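Local atomic coordinates of histone-lysine N-methyltransferase, H3 lysine-9 specific SUVH6 (Arabidopsis thaliana, PDB entry 6A5K), a protein that methylates a lysine of the histone H3 tail, using S-adenosylmethionine and its SET domain, and, through its SRA domain, probably binds methylated DNA. Residues K237-L242 with P354-K359; D76-Q79 with E83-I86; V383-E388 with E393-N398. The protein carries 1 engineered substitution. All coordinates share one frame; numbering follows the deposited sequence.

Interaction 1: K237-L242 with P354-K359; sequences KYREGL and PLEIFK
R239 and E356 reach for each other from opposite directions and meet as two flat groups, the guanidinium end-on to the carboxylate. Each terminal nitrogen takes its own oxygen: R239 NH1 lies 2.8 Å from E356 OE1, and R239 NH2 lies 2.7 Å from E356 OE2. Both oxygens accept through their syn lone pairs, the geometry of a bidentate salt bridge. The two planes are only 19° apart, but the match is not perfect, since each oxygen stands somewhat out of the guanidinium plane and the N-H...O angle at NH2 is 151°, short of linear.

The torsions explain how two backbones so far apart are joined by a single pair. R239 is stretched out, with CG opposite the main-chain nitrogen (chi1 -174°) and the chain fully extended as far as NE, which carries the charge well away from its loop. E356 starts differently: its CG sits between the backbone N and the carbonyl carbon, and from there the chain runs straight to the carboxylate.

R239 opens a type II beta turn that ends at L242, with G241 at its third position in a positive-phi conformation. The turn ends the loop between helix 227-234 and strand 242-244, the edge strand of a six-stranded mixed sheet in which strand 355-359 lies two places further in, beyond strand 257-259. The salt bridge therefore spans the intervening strand, and V259 of that strand touches both side chains.

E356 OE2 has a second cationic partner, R368 NE on the adjoining strand 365-369. R239 NH2 and R368 NH2 come close to one another, yet both arginines gather round the same buried carboxylate; its charge would offset theirs, and the two cations together probably favour its ionised form.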
loop_
_atom_site.group_PDB
_atom_site.type_symbol
_atom_site.label_atom_id
_atom_site.label_comp_id
_atom_site.label_asym_id
_atom_site.label_seq_id
_atom_site.Cartn_x
_atom_site.Cartn_y
_atom_site.Cartn_z
ATOM N N LYS A 237 18.753 12.995 13.870
ATOM C CA LYS A 237 19.901 13.830 13.550
ATOM C C LYS A 237 20.997 12.958 12.971
ATOM O O LYS A 237 21.553 13.236 11.911
ATOM C CB LYS A 237 20.440 14.544 14.806
ATOM C CG LYS A 237 19.420 15.306 15.661
ATOM C CD LYS A 237 18.380 16.052 14.839
ATOM C CE LYS A 237 16.991 15.847 15.418
ATOM N NZ LYS A 237 16.449 14.519 15.021
ATOM N N TYR A 238 21.293 11.897 13.710
ATOM C CA TYR A 238 22.466 11.066 13.485
ATOM C C TYR A 238 22.145 9.753 12.777
ATOM O O TYR A 238 22.866 8.771 12.950
ATOM C CB TYR A 238 23.134 10.767 14.829
ATOM C CG TYR A 238 22.238 10.024 15.807
ATOM C CD1 TYR A 238 22.219 8.635 15.843
ATOM C CD2 TYR A 238 21.412 10.713 16.689
ATOM C CE1 TYR A 238 21.410 7.951 16.724
ATOM C CE2 TYR A 238 20.598 10.033 17.581
ATOM C CZ TYR A 238 20.603 8.652 17.591
ATOM O OH TYR A 238 19.797 7.967 18.471
ATOM N N ARG A 239 21.075 9.745 11.984
ATOM C CA ARG A 239 20.529 8.509 11.417
ATOM C C ARG A 239 21.587 7.588 10.819
ATOM O O ARG A 239 22.308 7.960 9.888
ATOM C CB ARG A 239 19.485 8.820 10.349
ATOM C CG ARG A 239 18.789 7.567 9.846
ATOM C CD ARG A 239 17.871 7.848 8.689
ATOM N NE ARG A 239 17.245 6.619 8.217
ATOM C CZ ARG A 239 16.518 6.529 7.111
ATOM N NH1 ARG A 239 16.314 7.599 6.354
ATOM N NH2 ARG A 239 15.989 5.365 6.763
ATOM N N GLU A 240 21.669 6.382 11.374
ATOM C CA GLU A 240 22.667 5.403 10.967
ATOM C C GLU A 240 22.550 5.039 9.496
ATOM O O GLU A 240 21.447 4.886 8.969
ATOM C CB GLU A 240 22.550 4.136 11.821
ATOM C CG GLU A 240 23.464 4.115 13.040
ATOM C CD GLU A 240 22.779 4.626 14.293
ATOM O OE1 GLU A 240 21.633 4.204 14.559
ATOM O OE2 GLU A 240 23.386 5.448 15.011
ATOM N N GLY A 241 23.697 4.915 8.837
ATOM C CA GLY A 241 23.754 4.364 7.495
ATOM C C GLY A 241 23.532 5.313 6.331
ATOM O O GLY A 241 23.647 4.904 5.175
ATOM N N LEU A 242 23.220 6.572 6.619
ATOM C CA LEU A 242 22.990 7.547 5.554
ATOM C C LEU A 242 24.238 7.720 4.678
ATOM O O LEU A 242 25.308 8.091 5.164
ATOM C CB LEU A 242 22.559 8.889 6.142
ATOM C CG LEU A 242 22.130 9.966 5.143
ATOM C CD1 LEU A 242 20.979 9.473 4.293
ATOM C CD2 LEU A 242 21.756 11.259 5.864
ATOM N N PRO A 354 7.817 10.451 -0.106
ATOM C CA PRO A 354 9.236 10.517 0.264
ATOM C C PRO A 354 9.931 9.162 0.108
ATOM O O PRO A 354 9.877 8.322 1.008
ATOM C CB PRO A 354 9.194 10.956 1.730
ATOM C CG PRO A 354 7.893 10.434 2.238
ATOM C CD PRO A 354 6.932 10.468 1.072
ATOM N N LEU A 355 10.575 8.954 -1.035
ATOM C CA LEU A 355 11.255 7.691 -1.305
ATOM C C LEU A 355 12.724 7.740 -0.911
ATOM O O LEU A 355 13.338 8.812 -0.860
ATOM C CB LEU A 355 11.137 7.320 -2.785
ATOM C CG LEU A 355 9.726 7.267 -3.369
ATOM C CD1 LEU A 355 9.773 6.888 -4.839
ATOM C CD2 LEU A 355 8.855 6.287 -2.584
ATOM N N GLU A 356 13.277 6.567 -0.626
ATOM C CA GLU A 356 14.716 6.421 -0.436
ATOM C C GLU A 356 15.150 5.037 -0.907
ATOM O O GLU A 356 14.339 4.104 -0.933
ATOM C CB GLU A 356 15.102 6.648 1.030
ATOM C CG GLU A 356 14.894 5.458 1.947
ATOM C CD GLU A 356 15.303 5.750 3.387
ATOM O OE1 GLU A 356 15.676 6.909 3.685
ATOM O OE2 GLU A 356 15.258 4.821 4.221
ATOM N N ILE A 357 16.410 4.909 -1.323
ATOM C CA ILE A 357 16.950 3.586 -1.601
ATOM C C ILE A 357 17.783 3.123 -0.415
ATOM O O ILE A 357 18.322 3.934 0.352
ATOM C CB ILE A 357 17.796 3.533 -2.897
ATOM C CG1 ILE A 357 19.098 4.332 -2.760
ATOM C CG2 ILE A 357 16.972 4.005 -4.095
ATOM C CD1 ILE A 357 20.066 4.099 -3.914
ATOM N N PHE A 358 17.864 1.809 -0.248
ATOM C CA PHE A 358 18.540 1.260 0.912
ATOM C C PHE A 358 19.157 -0.090 0.586
ATOM O O PHE A 358 18.732 -0.767 -0.349
ATOM C CB PHE A 358 17.567 1.126 2.091
ATOM C CG PHE A 358 16.564 0.016 1.927
ATOM C CD1 PHE A 358 15.453 0.180 1.110
ATOM C CD2 PHE A 358 16.735 -1.193 2.588
ATOM C CE1 PHE A 358 14.527 -0.849 0.955
ATOM C CE2 PHE A 358 15.822 -2.218 2.438
ATOM C CZ PHE A 358 14.717 -2.047 1.613
ATOM N N LYS A 359 20.151 -0.487 1.368
ATOM C CA LYS A 359 20.813 -1.760 1.117
ATOM C C LYS A 359 20.130 -2.926 1.833
ATOM O O LYS A 359 19.876 -2.875 3.042
ATOM C CB LYS A 359 22.283 -1.689 1.535
ATOM C CG LYS A 359 23.129 -2.828 0.989
ATOM C CD LYS A 359 23.142 -2.816 -0.526
ATOM C CE LYS A 359 24.490 -3.256 -1.080
ATOM N NZ LYS A 359 24.966 -4.544 -0.502
#

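Interaction 2: D76-Q79 with E83-I86; sequences DEFQ and ELNI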
loop_
_atom_site.group_PDB
_atom_site.type_symbol
_atom_site.label_atom_id
_atom_site.label_comp_id
_atom_site.label_asym_id
_atom_site.label_seq_id
_atom_site.Cartn_x
_atom_site.Cartn_y
_atom_site.Cartn_z
ATOM N N ASP A 76 1.530 -4.124 10.308
ATOM C CA ASP A 76 0.442 -4.091 9.325
ATOM C C ASP A 76 -0.495 -2.917 9.598
ATOM O O ASP A 76 -0.758 -2.575 10.753
ATOM C CB ASP A 76 -0.366 -5.392 9.331
ATOM C CG ASP A 76 0.318 -6.526 8.573
ATOM O OD1 ASP A 76 1.356 -6.289 7.913
ATOM O OD2 ASP A 76 -0.196 -7.666 8.636
ATOM N N GLU A 77 -1.004 -2.306 8.534
ATOM C CA GLU A 77 -1.877 -1.150 8.683
ATOM C C GLU A 77 -3.230 -1.377 8.031
ATOM O O GLU A 77 -3.361 -2.184 7.104
ATOM C CB GLU A 77 -1.211 0.104 8.103
ATOM C CG GLU A 77 0.104 0.442 8.809
ATOM C CD GLU A 77 0.520 1.889 8.630
ATOM O OE1 GLU A 77 -0.118 2.595 7.821
ATOM O OE2 GLU A 77 1.478 2.320 9.316
ATOM N N PHE A 78 -4.222 -0.652 8.538
ATOM C CA PHE A 78 -5.612 -0.775 8.138
ATOM C C PHE A 78 -6.221 0.624 8.054
ATOM O O PHE A 78 -5.912 1.488 8.880
ATOM C CB PHE A 78 -6.385 -1.637 9.139
ATOM C CG PHE A 78 -5.651 -2.883 9.545
ATOM C CD1 PHE A 78 -4.836 -2.889 10.675
ATOM C CD2 PHE A 78 -5.738 -4.036 8.778
ATOM C CE1 PHE A 78 -4.137 -4.028 11.035
ATOM C CE2 PHE A 78 -5.046 -5.186 9.138
ATOM C CZ PHE A 78 -4.245 -5.178 10.270
ATOM N N GLN A 79 -7.062 0.858 7.055
ATOM C CA GLN A 79 -7.757 2.139 6.946
ATOM C C GLN A 79 -9.016 2.148 7.808
ATOM O O GLN A 79 -9.301 3.120 8.519
ATOM C CB GLN A 79 -8.133 2.439 5.495
ATOM C CG GLN A 79 -8.790 3.810 5.322
ATOM C CD GLN A 79 -9.253 4.064 3.904
ATOM O OE1 GLN A 79 -8.774 3.433 2.965
ATOM N NE2 GLN A 79 -10.196 4.986 3.742
ATOM N N GLU A 83 -11.881 -3.622 8.836
ATOM C CA GLU A 83 -10.862 -4.558 8.360
ATOM C C GLU A 83 -10.440 -5.492 9.493
ATOM O O GLU A 83 -10.147 -6.662 9.266
ATOM C CB GLU A 83 -9.645 -3.815 7.801
ATOM C CG GLU A 83 -9.923 -2.977 6.553
ATOM C CD GLU A 83 -8.687 -2.219 6.075
ATOM O OE1 GLU A 83 -7.640 -2.858 5.829
ATOM O OE2 GLU A 83 -8.754 -0.980 5.946
ATOM N N LEU A 84 -10.422 -4.967 10.716
ATOM C CA LEU A 84 -10.065 -5.766 11.887
ATOM C C LEU A 84 -11.087 -6.873 12.118
ATOM O O LEU A 84 -10.736 -7.984 12.537
ATOM C CB LEU A 84 -9.951 -4.879 13.130
ATOM C CG LEU A 84 -9.001 -3.684 13.020
ATOM C CD1 LEU A 84 -9.002 -2.884 14.326
ATOM C CD2 LEU A 84 -7.595 -4.134 12.650
ATOM N N ASN A 85 -12.356 -6.580 11.839
ATOM C CA ASN A 85 -13.400 -7.592 11.989
ATOM C C ASN A 85 -13.355 -8.615 10.860
ATOM O O ASN A 85 -13.568 -9.810 11.076
ATOM C CB ASN A 85 -14.786 -6.947 12.048
ATOM C CG ASN A 85 -15.898 -7.968 12.265
ATOM O OD1 ASN A 85 -15.953 -8.647 13.294
ATOM N ND2 ASN A 85 -16.793 -8.075 11.292
ATOM N N ILE A 86 -13.071 -8.144 9.654
ATOM C CA ILE A 86 -13.005 -9.037 8.501
ATOM C C ILE A 86 -11.937 -10.118 8.695
ATOM O O ILE A 86 -12.134 -11.281 8.321
ATOM C CB ILE A 86 -12.741 -8.242 7.208
ATOM C CG1 ILE A 86 -13.980 -7.420 6.862
ATOM C CG2 ILE A 86 -12.400 -9.177 6.055
ATOM C CD1 ILE A 86 -13.738 -6.323 5.847
HETATM O O HOH W 1 -5.085 -2.595 4.897
#
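E83 and L84, consecutive residues of a short helix, engage F78 and the backbone beside it, L84 through a methyl group and E83 through its carboxylate. The apolar part is a CH-pi contact: L84 CD2 lies over one face of the F78 ring, 3.8 Å from its centroid and 19° off the normal, displaced toward CD1, which it approaches to 3.6 Å. At the ring's edge, near its plane, stands E83 OE1, 3.7 Å from F78 CD2, with the carboxylate turned 75° from the ring.

The other carboxylate oxygen takes the main chain: Q79 N donates to E83 OE2 at 2.7 Å. This bond is bent, 133° at the hydrogen, and arrives from above the carboxylate plane. Y80 N also donates to OE2, so two successive amides are held by one oxygen. Water 1 ties the remaining oxygen to the strand, donating to E83 OE1 and to E77 O, at 2.7 Å from OE1.

What brings the carboxylate there is an extended E83 chain whose CG lies beside the backbone N, directing it back over the few residues before the helix. H18 NE2 adds a weak bond to OE2. Within the SRA domain, the contact folds helix 81-87 against strand 77-78, which pairs antiparallel with strand 190-205. L14 and F17 of helix 5-29 pack on E83.

Interaction 3: V383-E388 with E393-N398; sequences VGELLE and ERRIGN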
loop_
_atom_site.group_PDB
_atom_site.type_symbol
_atom_site.label_atom_id
_atom_site.label_comp_id
_atom_site.label_asym_id
_atom_site.label_seq_id
_atom_site.Cartn_x
_atom_site.Cartn_y
_atom_site.Cartn_z
ATOM N N VAL A 383 11.556 5.066 -15.366
ATOM C CA VAL A 383 12.136 5.969 -16.355
ATOM C C VAL A 383 13.484 5.453 -16.846
ATOM O O VAL A 383 14.301 4.977 -16.055
ATOM C CB VAL A 383 12.295 7.396 -15.781
ATOM C CG1 VAL A 383 13.070 8.293 -16.743
ATOM C CG2 VAL A 383 10.930 7.997 -15.478
ATOM N N GLY A 384 13.703 5.551 -18.157
ATOM C CA GLY A 384 14.955 5.160 -18.776
ATOM C C GLY A 384 14.904 5.498 -20.256
ATOM O O GLY A 384 14.106 6.338 -20.672
ATOM N N GLU A 385 15.741 4.845 -21.056
ATOM C CA GLU A 385 15.718 5.052 -22.503
ATOM C C GLU A 385 14.766 4.056 -23.155
ATOM O O GLU A 385 14.896 2.852 -22.936
ATOM C CB GLU A 385 17.112 4.897 -23.119
ATOM C CG GLU A 385 18.270 5.414 -22.284
ATOM C CD GLU A 385 19.619 5.170 -22.958
ATOM O OE1 GLU A 385 19.722 5.377 -24.189
ATOM O OE2 GLU A 385 20.573 4.762 -22.263
ATOM N N LEU A 386 13.817 4.554 -23.945
ATOM C CA LEU A 386 12.941 3.694 -24.743
ATOM C C LEU A 386 13.718 3.069 -25.895
ATOM O O LEU A 386 14.329 3.780 -26.688
ATOM C CB LEU A 386 11.750 4.477 -25.312
ATOM C CG LEU A 386 10.425 4.567 -24.553
ATOM C CD1 LEU A 386 10.005 3.200 -24.030
ATOM C CD2 LEU A 386 10.484 5.599 -23.433
ATOM N N LEU A 387 13.674 1.746 -25.998
ATOM C CA LEU A 387 14.390 1.028 -27.055
ATOM C C LEU A 387 13.513 -0.049 -27.680
ATOM O O LEU A 387 12.701 -0.654 -26.994
ATOM C CB LEU A 387 15.660 0.371 -26.501
ATOM C CG LEU A 387 16.783 1.219 -25.900
ATOM C CD1 LEU A 387 17.883 0.316 -25.366
ATOM C CD2 LEU A 387 17.341 2.206 -26.930
ATOM N N GLU A 388 13.684 -0.293 -28.976
ATOM C CA GLU A 388 13.189 -1.533 -29.569
ATOM C C GLU A 388 13.781 -2.698 -28.788
ATOM O O GLU A 388 14.938 -2.626 -28.366
ATOM C CB GLU A 388 13.583 -1.650 -31.048
ATOM C CG GLU A 388 13.156 -0.487 -31.917
ATOM C CD GLU A 388 13.649 -0.623 -33.348
ATOM O OE1 GLU A 388 12.815 -0.548 -34.273
ATOM O OE2 GLU A 388 14.870 -0.809 -33.545
ATOM N N GLU A 393 18.323 -5.735 -26.319
ATOM C CA GLU A 393 18.969 -7.036 -26.202
ATOM C C GLU A 393 20.416 -6.970 -26.688
ATOM O O GLU A 393 21.317 -7.496 -26.031
ATOM C CB GLU A 393 18.196 -8.107 -26.978
ATOM C CG GLU A 393 18.699 -9.525 -26.715
ATOM C CD GLU A 393 18.081 -10.558 -27.643
ATOM O OE1 GLU A 393 18.484 -11.739 -27.567
ATOM O OE2 GLU A 393 17.191 -10.194 -28.443
ATOM N N ARG A 394 20.633 -6.310 -27.825
ATOM C CA ARG A 394 21.976 -6.165 -28.399
ATOM C C ARG A 394 22.996 -5.506 -27.486
ATOM O O ARG A 394 24.190 -5.821 -27.540
ATOM C CB ARG A 394 21.924 -5.341 -29.683
ATOM C CG ARG A 394 21.683 -6.120 -30.939
ATOM C CD ARG A 394 21.765 -5.172 -32.120
ATOM N NE ARG A 394 22.019 -5.873 -33.369
ATOM C CZ ARG A 394 21.065 -6.191 -34.234
ATOM N NH1 ARG A 394 21.370 -6.827 -35.358
ATOM N NH2 ARG A 394 19.802 -5.873 -33.962
ATOM N N ARG A 395 22.532 -4.560 -26.680
ATOM C CA ARG A 395 23.441 -3.732 -25.901
ATOM C C ARG A 395 24.039 -4.499 -24.737
ATOM O O ARG A 395 23.436 -5.435 -24.220
ATOM C CB ARG A 395 22.724 -2.473 -25.414
ATOM C CG ARG A 395 22.609 -1.438 -26.519
ATOM C CD ARG A 395 21.699 -0.280 -26.166
ATOM N NE ARG A 395 21.445 0.537 -27.352
ATOM C CZ ARG A 395 21.104 1.822 -27.315
ATOM N NH1 ARG A 395 20.978 2.443 -26.145
ATOM N NH2 ARG A 395 20.890 2.485 -28.444
ATOM N N ILE A 396 25.239 -4.095 -24.344
ATOM C CA ILE A 396 25.976 -4.777 -23.294
ATOM C C ILE A 396 25.749 -4.133 -21.929
ATOM O O ILE A 396 25.687 -2.907 -21.814
ATOM C CB ILE A 396 27.493 -4.792 -23.610
ATOM C CG1 ILE A 396 27.782 -5.725 -24.787
ATOM C CG2 ILE A 396 28.310 -5.221 -22.396
ATOM C CD1 ILE A 396 27.850 -5.031 -26.126
ATOM N N GLY A 397 25.609 -4.969 -20.905
ATOM C CA GLY A 397 25.678 -4.515 -19.529
ATOM C C GLY A 397 24.398 -3.947 -18.952
ATOM O O GLY A 397 24.425 -3.307 -17.902
ATOM N N ASN A 398 23.271 -4.184 -19.614
ATOM C CA ASN A 398 22.029 -3.542 -19.192
ATOM C C ASN A 398 20.936 -4.498 -18.725
ATOM O O ASN A 398 19.833 -4.059 -18.384
ATOM C CB ASN A 398 21.480 -2.668 -20.329
ATOM C CG ASN A 398 21.061 -3.480 -21.544
ATOM O OD1 ASN A 398 21.334 -4.676 -21.631
ATOM N ND2 ASN A 398 20.397 -2.826 -22.494
HETATM O O HOH W 2 20.874 1.727 -23.573
#
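L387 lies under the guanidinium of R395, and this is the close-packed half of the contact. Its CD2 sits over one face of the group, displaced toward the rim, 3.7 Å from R395 NH1. Its CD1 touches both the NH1 end and the aliphatic stem, coming within 3.9 Å of R395 CD. With CG beside the backbone N (chi1 -78°) and the chain extended to NE, R395 is laid obliquely across the leucine.

The polar half is looser. E385 OE1 is at the guanidinium edge, near its plane, but 3.7 Å from R395 NH1: a long salt bridge that falls short of a hydrogen bond, with carboxylate and guanidinium 60° apart. Water 2 fills in. It accepts from R395 NH1 at 2.7 Å, also near the guanidinium plane, and donates only weakly to E385 OE2 at 3.3 Å. Part of the ion pair is consequently solvent-mediated.

The segments are an edge strand of the SET domain and the end of the helix and loop that follow it. Strand 385-388, at the edge of a three-stranded antiparallel sheet, runs straight into helix 389-394, for which E388 is the N-cap residue; R395 is the first residue beyond that helix to leave helical backbone angles, and its side chain returns to the strand.

The main polar partner of R395 is not E385 but E391 in the intervening helix, whose OE2 forms a salt bridge with NE. E385 and L387 lie two apart on the strand and both direct their CB toward the 393-398 segment. Main-chain bonds join E385 to D442 and L387 to T440 of strand 436-442.

Overall arrangement
The three contacts follow one another along the chain as interaction 2, interaction 1 and interaction 3, and none touches another. Interaction 2 belongs to the SRA domain and interaction 3 to the SET domain; their centres are 42 Å apart, on opposite sides of the chain's centre. Interaction 1 is 29 Å from interaction 2 and 30 Å from interaction 3, centre to centre, with nearest atoms about 13 and 11 Å away. In interaction 1 the side chain of E356 is about 13 Å from the bound S-adenosylmethionine, too far for direct contact. Interactions 1 and 3 involve different sheets.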